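Local atomic coordinates of d-3-phosphoglycerate dehydrogenase oxidoreductase protein (Ralstonia solanacearum, PDB entry 3GG9), a protein that probably oxidises D-3-phosphoglycerate with NAD as cofactor, as a member of the D-isomer specific 2-hydroxyacid dehydrogenase family. Residues 19-24 and 29-34; 25-30 and 319-324; 53-58 and 307-312; 75-80 and 87-92; 106-111 and 172-177. All coordinates share one frame; numbering follows the deposited sequence. Where two conformers were deposited one is given.

Interaction 1: residues 19-24 and 29-34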
# COMPACT_ATOMS: atom_id res chain seq x y z
N ASP A 19 -21.46 5.40 -14.79
CA ASP A 19 -22.71 4.85 -15.32
C ASP A 19 -23.92 5.65 -14.87
O ASP A 19 -24.84 5.86 -15.65
CB ASP A 19 -22.90 3.39 -14.89
CG ASP A 19 -21.88 2.44 -15.51
OD1 ASP A 19 -21.17 2.81 -16.48
OD2 ASP A 19 -21.78 1.30 -15.02
N CYS A 20 -23.89 6.13 -13.62
CA CYS A 20 -25.03 6.84 -13.05
C CYS A 20 -25.26 8.24 -13.63
O CYS A 20 -26.33 8.80 -13.45
CB CYS A 20 -24.94 6.88 -11.52
SG CYS A 20 -23.66 7.98 -10.88
N PHE A 21 -24.27 8.82 -14.31
CA PHE A 21 -24.42 10.15 -14.90
C PHE A 21 -25.63 10.27 -15.86
O PHE A 21 -26.20 11.36 -16.02
CB PHE A 21 -23.16 10.54 -15.65
CG PHE A 21 -23.06 12.00 -15.94
CD1 PHE A 21 -22.80 12.90 -14.91
CD2 PHE A 21 -23.22 12.47 -17.24
CE1 PHE A 21 -22.70 14.27 -15.18
CE2 PHE A 21 -23.13 13.85 -17.52
CZ PHE A 21 -22.87 14.73 -16.50
N SER A 22 -26.02 9.14 -16.46
CA SER A 22 -27.16 9.11 -17.39
C SER A 22 -28.49 9.38 -16.70
O SER A 22 -29.50 9.68 -17.36
CB SER A 22 -27.21 7.78 -18.17
OG SER A 22 -28.24 7.83 -19.15
N LEU A 23 -28.51 9.28 -15.37
CA LEU A 23 -29.68 9.67 -14.58
C LEU A 23 -30.09 11.12 -14.81
O LEU A 23 -31.26 11.45 -14.66
CB LEU A 23 -29.45 9.44 -13.08
CG LEU A 23 -29.34 8.00 -12.56
CD1 LEU A 23 -28.91 8.01 -11.09
CD2 LEU A 23 -30.64 7.23 -12.74
N LEU A 24 -29.14 11.99 -15.15
CA LEU A 24 -29.42 13.41 -15.34
C LEU A 24 -29.66 13.80 -16.81
O LEU A 24 -29.42 14.96 -17.20
CB LEU A 24 -28.27 14.25 -14.76
CG LEU A 24 -27.95 14.10 -13.26
CD1 LEU A 24 -26.69 14.91 -12.91
CD2 LEU A 24 -29.12 14.49 -12.38
N VAL A 29 -26.09 19.70 -17.36
CA VAL A 29 -25.11 19.48 -16.27
C VAL A 29 -23.75 20.02 -16.64
O VAL A 29 -23.21 19.71 -17.70
CB VAL A 29 -24.96 17.99 -15.90
CG1 VAL A 29 -24.11 17.81 -14.62
CG2 VAL A 29 -26.30 17.34 -15.71
N LYS A 30 -23.20 20.85 -15.76
CA LYS A 30 -21.82 21.31 -15.89
C LYS A 30 -21.02 20.75 -14.72
O LYS A 30 -21.41 20.90 -13.56
CB LYS A 30 -21.76 22.85 -15.91
CG LYS A 30 -20.35 23.42 -16.12
CD LYS A 30 -19.74 22.94 -17.43
CE LYS A 30 -18.22 22.87 -17.37
NZ LYS A 30 -17.59 24.19 -17.63
N VAL A 31 -19.92 20.08 -15.02
CA VAL A 31 -19.04 19.57 -13.97
C VAL A 31 -17.79 20.44 -13.97
O VAL A 31 -17.16 20.62 -15.01
CB VAL A 31 -18.64 18.10 -14.21
CG1 VAL A 31 -17.77 17.60 -13.05
CG2 VAL A 31 -19.88 17.19 -14.39
N PHE A 32 -17.45 20.99 -12.82
CA PHE A 32 -16.21 21.77 -12.71
C PHE A 32 -15.11 20.87 -12.18
O PHE A 32 -15.37 19.97 -11.36
CB PHE A 32 -16.43 22.99 -11.80
CG PHE A 32 -17.40 23.98 -12.38
CD1 PHE A 32 -18.74 23.95 -12.02
CD2 PHE A 32 -16.97 24.92 -13.32
CE1 PHE A 32 -19.65 24.85 -12.57
CE2 PHE A 32 -17.87 25.83 -13.88
CZ PHE A 32 -19.21 25.79 -13.51
N ASN A 33 -13.89 21.10 -12.66
CA ASN A 33 -12.74 20.26 -12.34
C ASN A 33 -11.70 20.93 -11.42
O ASN A 33 -10.62 20.40 -11.19
CB ASN A 33 -12.07 19.74 -13.62
CG ASN A 33 -13.04 19.05 -14.55
OD1 ASN A 33 -13.05 19.31 -15.75
ND2 ASN A 33 -13.87 18.17 -14.01
N ASN A 34 -12.03 22.12 -10.93
CA ASN A 34 -11.20 22.76 -9.93
C ASN A 34 -12.06 23.48 -8.91
O ASN A 34 -13.27 23.57 -9.07
CB ASN A 34 -10.15 23.69 -10.56
CG ASN A 34 -10.75 24.71 -11.50
OD1 ASN A 34 -11.80 25.28 -11.24
ND2 ASN A 34 -10.06 24.97 -12.61
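Val29 pushes its forked side chain between Phe21 and Leu24, one methyl to each. Its CG1 meets the far end of the phenyl ring, 3.8 Å from Phe21 CZ, while CG2 fits against the leucine, 3.7 Å from Leu24 CD1 and 3.8 Å from Leu24 CB. Phe21 has CG anti to its backbone nitrogen (chi1 -163°), which carries the CE1–CZ end of the ring toward the valine; the two side chains come from opposite directions, the methyl meeting the ring obliquely, whereas Leu24 crosses Val29 at about a right angle. Val29 belongs to strand 28-31, at one edge of the five-stranded parallel sheet, whose 2-1-3-4-5 order is that of a flavodoxin-like domain, and the 3-10 turn of residues 19-23 packs over it. Two residues along the strand, Val31 points the same way and brings CG2 obliquely to the ring, 4.1 Å from Phe21 CE1. Behind Leu24 stand Ile5 of strand 4-7 and Phe317 of helix 306-324, and Phe21 also rests on Val15 and Arg16.

Interaction 2: residues 25-30 and 319-324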
# COMPACT_ATOMS: atom_id res chain seq x y z
N GLN A 25 -30.16 12.86 -17.61
CA GLN A 25 -30.26 13.01 -19.08
C GLN A 25 -31.26 14.08 -19.51
O GLN A 25 -31.09 14.68 -20.56
CB GLN A 25 -30.63 11.68 -19.75
CG GLN A 25 -31.93 11.05 -19.23
CD GLN A 25 -32.29 9.75 -19.95
OE1 GLN A 25 -33.45 9.34 -19.96
NE2 GLN A 25 -31.29 9.10 -20.54
N ASP A 26 -32.26 14.32 -18.68
CA ASP A 26 -33.26 15.36 -18.91
C ASP A 26 -32.79 16.75 -18.46
O ASP A 26 -33.58 17.69 -18.51
CB ASP A 26 -34.57 14.98 -18.20
CG ASP A 26 -35.74 15.88 -18.60
OD1 ASP A 26 -35.84 16.25 -19.79
OD2 ASP A 26 -36.54 16.24 -17.72
N HIS A 27 -31.53 16.90 -18.05
CA HIS A 27 -31.03 18.15 -17.46
C HIS A 27 -29.76 18.59 -18.10
O HIS A 27 -29.09 17.79 -18.74
CB HIS A 27 -30.82 17.99 -15.95
CG HIS A 27 -32.03 17.46 -15.25
ND1 HIS A 27 -33.09 18.25 -14.88
CD2 HIS A 27 -32.37 16.19 -14.91
CE1 HIS A 27 -34.03 17.51 -14.33
NE2 HIS A 27 -33.61 16.25 -14.33
N GLU A 28 -29.44 19.87 -17.91
CA GLU A 28 -28.18 20.43 -18.38
C GLU A 28 -27.18 20.44 -17.21
O GLU A 28 -27.42 21.09 -16.19
CB GLU A 28 -28.44 21.84 -18.90
CG GLU A 28 -27.24 22.58 -19.44
CD GLU A 28 -27.57 24.04 -19.78
OE1 GLU A 28 -26.69 24.91 -19.58
OE2 GLU A 28 -28.70 24.33 -20.24
N VAL A 29 -26.09 19.70 -17.36
CA VAL A 29 -25.11 19.48 -16.27
C VAL A 29 -23.75 20.02 -16.64
O VAL A 29 -23.21 19.71 -17.70
CB VAL A 29 -24.96 17.99 -15.90
CG1 VAL A 29 -24.11 17.81 -14.62
CG2 VAL A 29 -26.30 17.34 -15.71
N LYS A 30 -23.20 20.85 -15.76
CA LYS A 30 -21.82 21.31 -15.89
C LYS A 30 -21.02 20.75 -14.72
O LYS A 30 -21.41 20.90 -13.56
CB LYS A 30 -21.76 22.85 -15.91
CG LYS A 30 -20.35 23.42 -16.12
CD LYS A 30 -19.74 22.94 -17.43
CE LYS A 30 -18.22 22.87 -17.37
NZ LYS A 30 -17.59 24.19 -17.63
N ASN A 319 -31.73 11.48 -5.88
CA ASN A 319 -32.38 12.39 -4.93
C ASN A 319 -33.00 13.61 -5.63
O ASN A 319 -34.13 14.01 -5.32
CB ASN A 319 -31.43 12.81 -3.80
CG ASN A 319 -31.27 11.73 -2.72
OD1 ASN A 319 -32.02 10.76 -2.66
ND2 ASN A 319 -30.29 11.93 -1.85
N ILE A 320 -32.27 14.20 -6.57
CA ILE A 320 -32.79 15.31 -7.37
C ILE A 320 -34.03 14.86 -8.15
O ILE A 320 -35.07 15.53 -8.12
CB ILE A 320 -31.73 15.90 -8.31
CG1 ILE A 320 -30.61 16.58 -7.51
CG2 ILE A 320 -32.37 16.90 -9.28
CD1 ILE A 320 -29.37 16.92 -8.34
N LEU A 321 -33.93 13.71 -8.82
CA LEU A 321 -35.07 13.16 -9.56
C LEU A 321 -36.30 12.88 -8.69
O LEU A 321 -37.43 13.14 -9.11
CB LEU A 321 -34.69 11.89 -10.33
CG LEU A 321 -33.48 11.90 -11.27
CD1 LEU A 321 -33.42 10.60 -12.05
CD2 LEU A 321 -33.46 13.11 -12.21
N ASP A 322 -36.07 12.35 -7.49
CA ASP A 322 -37.16 12.02 -6.56
C ASP A 322 -37.85 13.28 -6.05
O ASP A 322 -39.06 13.28 -5.88
CB ASP A 322 -36.66 11.23 -5.34
CG ASP A 322 -36.24 9.81 -5.67
OD1 ASP A 322 -36.67 9.23 -6.69
OD2 ASP A 322 -35.48 9.26 -4.85
N ILE A 323 -37.08 14.35 -5.80
CA ILE A 323 -37.65 15.61 -5.32
C ILE A 323 -38.54 16.26 -6.39
O ILE A 323 -39.63 16.74 -6.08
CB ILE A 323 -36.55 16.57 -4.77
CG1 ILE A 323 -36.61 16.60 -3.25
CG2 ILE A 323 -36.73 18.01 -5.23
CD1 ILE A 323 -35.99 15.41 -2.63
N LEU A 324 -38.10 16.21 -7.64
CA LEU A 324 -38.87 16.75 -8.75
C LEU A 324 -40.19 16.00 -9.00
O LEU A 324 -41.06 16.51 -9.69
CB LEU A 324 -38.03 16.80 -10.03
CG LEU A 324 -36.80 17.70 -10.02
CD1 LEU A 324 -35.94 17.45 -11.24
CD2 LEU A 324 -37.17 19.18 -9.92
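His27 sets the CE1–NE2 end of its imidazole against the ends of two leucines one helical turn apart on helix 306-324. Leu324 CD1 approaches His27 CE1 to 3.6 Å, the two side chains coming from opposite directions, and Leu321 CD2 lies 3.8 Å from His27 NE2; both methyls reach the ring obliquely. The histidine has CG beside its backbone nitrogen (chi1 -53°), and the ring is twisted well out of line with the side-chain stem (chi2 -81°), which leaves ND1 for the backbone. There ND1 accepts a hydrogen bond from Leu3 N, a bond that limits rotation of the ring. In both leucines chi2 is extended; Leu324 touches with CD1, the branch that continues the chain, Leu321 with the side branch CD2. Asp26 CB covers part of one imidazole face. The contact lies at the surface: residues 25-27 lead into edge strand 28-31, paired with strand 4-7, and helix 306-324 runs past them towards its end, its other side packed on strands 74-77 and 100-102.

Interaction 3: residues 53-58 and 307-312. With SO4 (sulfate ion), chain E.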
# COMPACT_ATOMS: atom_id res chain seq x y z
N VAL A 53 -24.79 19.96 -7.02
CA VAL A 53 -24.30 18.72 -6.43
C VAL A 53 -22.93 18.96 -5.80
O VAL A 53 -21.99 19.42 -6.47
CB VAL A 53 -24.23 17.56 -7.45
CG1 VAL A 53 -23.71 16.26 -6.77
CG2 VAL A 53 -25.62 17.33 -8.06
N LEU A 54 -22.84 18.67 -4.51
CA LEU A 54 -21.60 18.83 -3.75
C LEU A 54 -20.94 17.48 -3.51
O LEU A 54 -21.62 16.49 -3.21
CB LEU A 54 -21.87 19.51 -2.40
CG LEU A 54 -22.46 20.93 -2.40
CD1 LEU A 54 -22.60 21.45 -0.97
CD2 LEU A 54 -21.58 21.88 -3.21
N ILE A 55 -19.62 17.45 -3.67
CA ILE A 55 -18.79 16.28 -3.40
C ILE A 55 -18.26 16.38 -1.98
O ILE A 55 -17.34 17.14 -1.69
CB ILE A 55 -17.64 16.13 -4.42
CG1 ILE A 55 -18.18 16.17 -5.85
CG2 ILE A 55 -16.83 14.84 -4.14
CD1 ILE A 55 -17.13 15.94 -6.94
N ARG A 56 -18.89 15.61 -1.10
CA ARG A 56 -18.54 15.57 0.31
C ARG A 56 -18.38 16.97 0.91
O ARG A 56 -19.26 17.81 0.75
CB ARG A 56 -17.32 14.66 0.52
CG ARG A 56 -17.64 13.19 0.19
CD ARG A 56 -18.85 12.70 0.98
NE ARG A 56 -18.70 12.92 2.42
CZ ARG A 56 -19.57 13.59 3.19
NH1 ARG A 56 -19.31 13.74 4.49
NH2 ARG A 56 -20.68 14.10 2.69
N GLU A 57 -17.26 17.25 1.58
CA GLU A 57 -17.06 18.57 2.17
C GLU A 57 -16.12 19.49 1.39
O GLU A 57 -15.54 20.41 1.97
CB GLU A 57 -16.57 18.44 3.62
CG GLU A 57 -17.49 17.61 4.52
CD GLU A 57 -17.71 18.25 5.90
OE1 GLU A 57 -18.75 17.96 6.54
OE2 GLU A 57 -16.86 19.06 6.33
N ARG A 58 -15.98 19.25 0.09
CA ARG A 58 -15.01 20.02 -0.71
C ARG A 58 -15.32 21.53 -0.84
O ARG A 58 -14.39 22.35 -0.98
CB ARG A 58 -14.82 19.38 -2.10
CG ARG A 58 -14.20 17.96 -2.06
CD ARG A 58 -13.93 17.41 -3.44
NE ARG A 58 -13.53 16.01 -3.36
CZ ARG A 58 -13.46 15.15 -4.37
NH1 ARG A 58 -13.75 15.47 -5.62
NH2 ARG A 58 -13.10 13.91 -4.12
N GLU A 307 -16.42 2.48 -7.30
CA GLU A 307 -17.69 1.95 -6.76
C GLU A 307 -18.31 2.96 -5.79
O GLU A 307 -19.52 3.20 -5.83
CB GLU A 307 -17.48 0.62 -6.04
CG GLU A 307 -17.01 -0.50 -6.97
CD GLU A 307 -17.17 -1.91 -6.37
OE1 GLU A 307 -17.95 -2.09 -5.41
OE2 GLU A 307 -16.49 -2.84 -6.88
N SER A 308 -17.47 3.57 -4.95
CA SER A 308 -17.89 4.62 -4.04
C SER A 308 -18.56 5.77 -4.81
O SER A 308 -19.63 6.19 -4.43
CB SER A 308 -16.70 5.15 -3.22
OG SER A 308 -17.12 6.14 -2.30
N TYR A 309 -17.93 6.26 -5.88
CA TYR A 309 -18.52 7.34 -6.71
C TYR A 309 -19.86 6.89 -7.35
O TYR A 309 -20.86 7.60 -7.32
CB TYR A 309 -17.52 7.79 -7.78
CG TYR A 309 -16.64 9.00 -7.38
CD1 TYR A 309 -16.30 9.23 -6.04
CD2 TYR A 309 -16.14 9.88 -8.34
CE1 TYR A 309 -15.49 10.34 -5.67
CE2 TYR A 309 -15.34 10.99 -7.97
CZ TYR A 309 -15.03 11.21 -6.63
OH TYR A 309 -14.24 12.29 -6.24
N GLU A 310 -19.87 5.69 -7.91
CA GLU A 310 -21.12 5.18 -8.48
C GLU A 310 -22.27 5.25 -7.46
O GLU A 310 -23.32 5.80 -7.78
CB GLU A 310 -20.96 3.75 -9.04
CG GLU A 310 -20.11 3.64 -10.33
CD GLU A 310 -20.76 4.21 -11.62
OE1 GLU A 310 -20.07 4.14 -12.67
OE2 GLU A 310 -21.94 4.70 -11.60
N MET A 311 -22.05 4.74 -6.24
CA MET A 311 -23.04 4.74 -5.15
C MET A 311 -23.36 6.16 -4.68
O MET A 311 -24.53 6.55 -4.64
CB MET A 311 -22.55 3.90 -3.95
CG MET A 311 -23.55 3.84 -2.78
SD MET A 311 -22.82 3.45 -1.15
CE MET A 311 -22.61 1.67 -1.33
N TYR A 312 -22.33 6.93 -4.35
CA TYR A 312 -22.51 8.29 -3.84
C TYR A 312 -23.29 9.21 -4.80
O TYR A 312 -24.30 9.77 -4.40
CB TYR A 312 -21.17 8.92 -3.45
CG TYR A 312 -20.67 8.53 -2.06
CD1 TYR A 312 -20.62 9.47 -1.03
CD2 TYR A 312 -20.26 7.23 -1.77
CE1 TYR A 312 -20.17 9.13 0.25
CE2 TYR A 312 -19.80 6.87 -0.49
CZ TYR A 312 -19.75 7.83 0.51
OH TYR A 312 -19.30 7.49 1.77
S SO4 E . -20.02 9.93 4.39
O1 SO4 E . -19.48 10.32 3.10
O2 SO4 E . -21.44 10.23 4.44
O3 SO4 E . -19.83 8.50 4.56
O4 SO4 E . -19.29 10.67 5.42
O HOH W 1 -13.31 13.71 -8.10
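Arg58 and Tyr309 come at each other from opposite directions, the guanidinium and phenol planes turned 49° apart. Arg58 NH2 donates to Tyr309 OH over 2.9 Å, a bond bent to 140° at the hydrogen, with the hydroxyl lifted 24° out of the guanidinium plane. Water 1 sits at the edge of both groups and accepts from Arg58 NH1 at 3.1 Å. Over the centre of one guanidinium face lies Ile55 CG2, 3.3 Å above the plane, so that face is covered from within the arginine's own turn, a type II' turn from Ile55 to Arg58. NH1 has a second partner in Asp9 O.

Arg56, in the same turn, is folded by bends at chi2 and chi3, and in the conformer described its CD meets Tyr312 CE1 at 3.9 Å. A sulfate stands beside both: its sulfur lies over one face of the Arg56 guanidinium, offset toward the rim, with O1 2.8 Å from Arg56 NE and in the Tyr312 ring plane, at the edge. Tyr312 OH is 3.0 Å from sulfate O3 and also accepts from Ser107 N, while Arg56 NH2 is held by Thr78 O and Arg80 O. Since Arg80 N and Arg224 NH2 bind it too, the sulfate, probably from the crystallisation liquor, marks an anion-binding site that may take a negatively charged group of the substrate.

Interaction 4: residues 75-80 and 87-92. With SO4 (sulfate ion), chain E.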
# COMPACT_ATOMS: atom_id res chain seq x y z
N ILE A 75 -29.73 21.84 -3.11
CA ILE A 75 -28.37 21.36 -2.92
C ILE A 75 -28.48 19.86 -2.66
O ILE A 75 -29.20 19.43 -1.74
CB ILE A 75 -27.67 22.06 -1.75
CG1 ILE A 75 -27.47 23.54 -2.07
CG2 ILE A 75 -26.28 21.42 -1.47
CD1 ILE A 75 -27.29 24.38 -0.82
N SER A 76 -27.81 19.07 -3.49
CA SER A 76 -27.79 17.63 -3.30
C SER A 76 -26.40 17.18 -2.85
O SER A 76 -25.43 17.29 -3.59
CB SER A 76 -28.21 16.88 -4.58
OG SER A 76 -28.48 15.53 -4.24
N GLN A 77 -26.35 16.66 -1.62
CA GLN A 77 -25.12 16.27 -0.95
C GLN A 77 -24.82 14.81 -1.19
O GLN A 77 -25.68 13.94 -0.91
CB GLN A 77 -25.26 16.50 0.55
CG GLN A 77 -24.02 16.23 1.36
CD GLN A 77 -22.88 17.07 0.86
OE1 GLN A 77 -22.96 18.29 0.83
NE2 GLN A 77 -21.82 16.42 0.44
N THR A 78 -23.61 14.53 -1.67
CA THR A 78 -23.09 13.17 -1.72
C THR A 78 -22.70 12.79 -0.28
O THR A 78 -22.02 13.56 0.39
CB THR A 78 -21.85 13.03 -2.69
OG1 THR A 78 -20.85 13.99 -2.33
CG2 THR A 78 -22.26 13.19 -4.16
N GLY A 79 -23.19 11.66 0.20
CA GLY A 79 -22.98 11.26 1.58
C GLY A 79 -23.83 12.05 2.56
O GLY A 79 -24.78 12.73 2.17
N ARG A 80 -23.47 11.95 3.84
CA ARG A 80 -24.27 12.52 4.94
C ARG A 80 -24.20 14.05 5.07
O ARG A 80 -23.20 14.68 4.71
CB ARG A 80 -23.89 11.85 6.28
CG ARG A 80 -22.53 12.30 6.85
CD ARG A 80 -21.93 11.27 7.83
NE ARG A 80 -22.35 11.48 9.22
CZ ARG A 80 -21.76 12.31 10.08
NH1 ARG A 80 -22.21 12.42 11.32
NH2 ARG A 80 -20.71 13.04 9.70
N GLY A 87 -20.45 22.54 10.39
CA GLY A 87 -20.91 21.75 9.24
C GLY A 87 -20.64 22.56 7.99
O GLY A 87 -20.65 23.80 8.04
N HIS A 88 -20.42 21.91 6.85
CA HIS A 88 -20.04 22.66 5.66
C HIS A 88 -21.25 23.29 4.94
O HIS A 88 -21.08 24.06 4.00
CB HIS A 88 -19.17 21.82 4.72
CG HIS A 88 -19.95 20.86 3.88
ND1 HIS A 88 -20.17 21.06 2.54
CD2 HIS A 88 -20.58 19.70 4.19
CE1 HIS A 88 -20.89 20.07 2.05
NE2 HIS A 88 -21.15 19.23 3.03
N ILE A 89 -22.46 22.97 5.38
CA ILE A 89 -23.66 23.64 4.85
C ILE A 89 -24.46 24.35 5.96
O ILE A 89 -24.88 23.71 6.93
CB ILE A 89 -24.60 22.70 4.03
CG1 ILE A 89 -23.84 21.97 2.92
CG2 ILE A 89 -25.76 23.49 3.41
CD1 ILE A 89 -24.63 20.82 2.32
N ASP A 90 -24.65 25.66 5.80
CA ASP A 90 -25.51 26.43 6.72
C ASP A 90 -26.98 26.10 6.43
O ASP A 90 -27.60 26.69 5.53
CB ASP A 90 -25.22 27.92 6.56
CG ASP A 90 -25.85 28.78 7.67
OD1 ASP A 90 -26.80 28.35 8.36
OD2 ASP A 90 -25.41 29.93 7.82
N LEU A 91 -27.52 25.13 7.18
CA LEU A 91 -28.85 24.58 6.91
C LEU A 91 -29.96 25.58 7.20
O LEU A 91 -30.97 25.61 6.49
CB LEU A 91 -29.07 23.30 7.73
CG LEU A 91 -28.14 22.14 7.36
CD1 LEU A 91 -28.48 20.90 8.18
CD2 LEU A 91 -28.22 21.84 5.87
N GLU A 92 -29.77 26.38 8.24
CA GLU A 92 -30.72 27.43 8.62
C GLU A 92 -30.80 28.52 7.54
O GLU A 92 -31.90 28.97 7.22
CB GLU A 92 -30.37 28.03 9.99
CG GLU A 92 -31.01 27.32 11.18
CD GLU A 92 -30.79 25.81 11.17
OE1 GLU A 92 -29.62 25.37 11.11
OE2 GLU A 92 -31.79 25.06 11.23
S SO4 E . -20.02 9.93 4.39
O1 SO4 E . -19.48 10.32 3.10
O2 SO4 E . -21.44 10.23 4.44
O3 SO4 E . -19.83 8.50 4.56
O4 SO4 E . -19.29 10.67 5.42
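Ile75 in strand 74-77 and Ile89 in the loop before helix 91-97 are the residues whose CA atoms come nearest, 9.4 Å apart, so side chains bridge the gap. Gln77 and Ile89 carry most of the contact. With CG anti to its backbone nitrogen (chi1 -176°) and a bend at chi2, Gln77 sets its amide almost perpendicular to the His88 ring, the planes 84° apart, and brings OE1 to the ring's edge, 3.0 Å from both His88 CE1 and His88 NE2. The other amide atom is fixed by a nearly straight bond, Gln77 NE2 to Thr78 O at 2.9 Å (170°), and by Arg56 O, which together fix the amide's rotation. His88 ND1 bonds to Thr59 O, and its imidazole carries Ile89 CG1 over one face. Ile89 CD1 then rests 3.4 Å from Gln77 OE1 and 4.2 Å from Ile75 CG2.

Beyond the strand, Arg80 N donates to sulfate O2 at 2.7 Å. Asp90 caps helix 91-97 through Ala93 N. The whole joins strand 74-77 to the loop leading into helix 91-97 of a beta-alpha-beta unit completed by strand 100-102, with Leu54 of strand 51-54 packed alongside and helix 306-324 against Ser76 and Thr78.

Interaction 5: residues 106-111 and 172-177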
# COMPACT_ATOMS: atom_id res chain seq x y z
N GLY A 106 -23.60 7.17 2.73
CA GLY A 106 -22.19 6.85 2.57
C GLY A 106 -21.86 5.40 2.81
O GLY A 106 -22.76 4.59 3.09
N SER A 107 -20.58 5.07 2.72
CA SER A 107 -20.12 3.69 2.91
C SER A 107 -18.73 3.70 3.57
O SER A 107 -17.88 4.55 3.23
CB SER A 107 -20.11 2.93 1.57
OG SER A 107 -19.42 1.69 1.65
N PRO A 108 -18.50 2.78 4.53
CA PRO A 108 -17.18 2.81 5.17
C PRO A 108 -16.09 2.08 4.38
O PRO A 108 -14.94 2.19 4.73
CB PRO A 108 -17.44 2.09 6.51
CG PRO A 108 -18.50 0.98 6.11
CD PRO A 108 -19.37 1.70 5.07
N VAL A 109 -16.44 1.32 3.33
CA VAL A 109 -15.48 0.38 2.75
C VAL A 109 -14.29 1.05 2.05
O VAL A 109 -13.16 0.67 2.33
CB VAL A 109 -16.16 -0.59 1.79
CG1 VAL A 109 -15.14 -1.59 1.21
CG2 VAL A 109 -17.28 -1.33 2.55
N ALA A 110 -14.55 2.02 1.17
CA ALA A 110 -13.45 2.74 0.45
C ALA A 110 -12.46 3.46 1.36
O ALA A 110 -11.25 3.32 1.16
CB ALA A 110 -13.99 3.68 -0.61
N PRO A 111 -12.95 4.24 2.35
CA PRO A 111 -11.96 4.81 3.26
C PRO A 111 -11.29 3.83 4.21
O PRO A 111 -10.19 4.09 4.64
CB PRO A 111 -12.76 5.88 4.03
CG PRO A 111 -14.16 5.34 4.01
CD PRO A 111 -14.31 4.75 2.64
N GLY A 172 -13.56 2.29 11.76
CA GLY A 172 -12.66 1.71 12.75
C GLY A 172 -12.82 0.21 12.89
O GLY A 172 -11.85 -0.50 13.08
N GLN A 173 -14.05 -0.24 12.78
CA GLN A 173 -14.40 -1.67 12.93
C GLN A 173 -13.81 -2.49 11.78
O GLN A 173 -13.24 -3.57 12.00
CB GLN A 173 -15.91 -1.79 12.95
CG GLN A 173 -16.42 -3.22 12.90
CD GLN A 173 -17.91 -3.30 13.14
OE1 GLN A 173 -18.60 -2.27 13.13
NE2 GLN A 173 -18.40 -4.51 13.37
N LEU A 174 -13.90 -1.97 10.56
CA LEU A 174 -13.30 -2.65 9.40
C LEU A 174 -11.78 -2.73 9.50
O LEU A 174 -11.15 -3.77 9.23
CB LEU A 174 -13.73 -1.96 8.11
CG LEU A 174 -15.20 -2.14 7.70
CD1 LEU A 174 -15.50 -1.39 6.41
CD2 LEU A 174 -15.61 -3.62 7.58
N VAL A 175 -11.16 -1.60 9.86
CA VAL A 175 -9.73 -1.53 10.00
C VAL A 175 -9.17 -2.36 11.16
O VAL A 175 -8.13 -2.98 11.00
CB VAL A 175 -9.24 -0.05 10.14
CG1 VAL A 175 -7.76 -0.01 10.40
CG2 VAL A 175 -9.61 0.71 8.88
N ALA A 176 -9.90 -2.41 12.28
CA ALA A 176 -9.60 -3.37 13.34
C ALA A 176 -9.60 -4.83 12.83
O ALA A 176 -8.73 -5.64 13.22
CB ALA A 176 -10.56 -3.18 14.54
N GLY A 177 -10.58 -5.16 11.98
CA GLY A 177 -10.68 -6.48 11.34
C GLY A 177 -9.48 -6.82 10.45
O GLY A 177 -8.96 -7.94 10.48
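The pyrrolidine ring of Pro108 meets Leu174 by its CB–CG side: Leu174 CD1 lies 3.8 Å from Pro108 CG and 4.0 Å from Pro108 CB. Lys170 and Ile171, a turn earlier on helix 170-181, also touch this ring, so the start of that helix frames it. A second proline ring, that of Pro111, packs on Ile171 and on Tyr303.

Leu174 does the reaching. Its CG is set beside the backbone nitrogen (chi1 -70°) with the rest extended (chi2 179°), and a single methyl, CD1, serves both neighbours: besides the proline it lies 4.1 Å from Val109 CA and 4.3 Å from Val109 CG2. The valine points away from the helix, so it is largely its backbone that faces the leucine. The contact is apolar throughout, and the same side chain also packs on Ala112. Val109 and Ala110 touch Val157 of the second subunit, and Ala110 O accepts from Arg124 NH1 of that subunit.

A different sulfate from that bound by Tyr312, probably also from the crystallisation liquor, comes to about 4 Å from the Leu174 side chain, measured between nearest atoms. Gly172 fits the last glycine of a GxGxxG pattern that begins with Gly167 and Gly169. The packing of the start of helix 109-123 on helix 170-181, the helix following that glycine-rich turn, is in keeping with the Rossmann-type NAD-binding fold of this family.

Interactions 1 to 4 all reach the five-stranded parallel sheet, whereas interaction 5 belongs to the Rossmann-type part, on helices 109-123 and 170-181. Burial divides them: interactions 3 and 4 are buried, interaction 1 partly so, and 2 and 5 lie at the surface. Helix 306-324 serves both 2 and 3, and strand 28-31 both 1 and 2. Chemistry follows place: 1 and 5 are purely apolar, 2 sets a histidine among leucines, while 3 and 4 mix polar side chains and share one sulfate, their strands 51-54 and 74-77 being neighbours in the sheet. Interactions 3 and 5 both touch the second subunit, and 3 also meets 1 through Glu310.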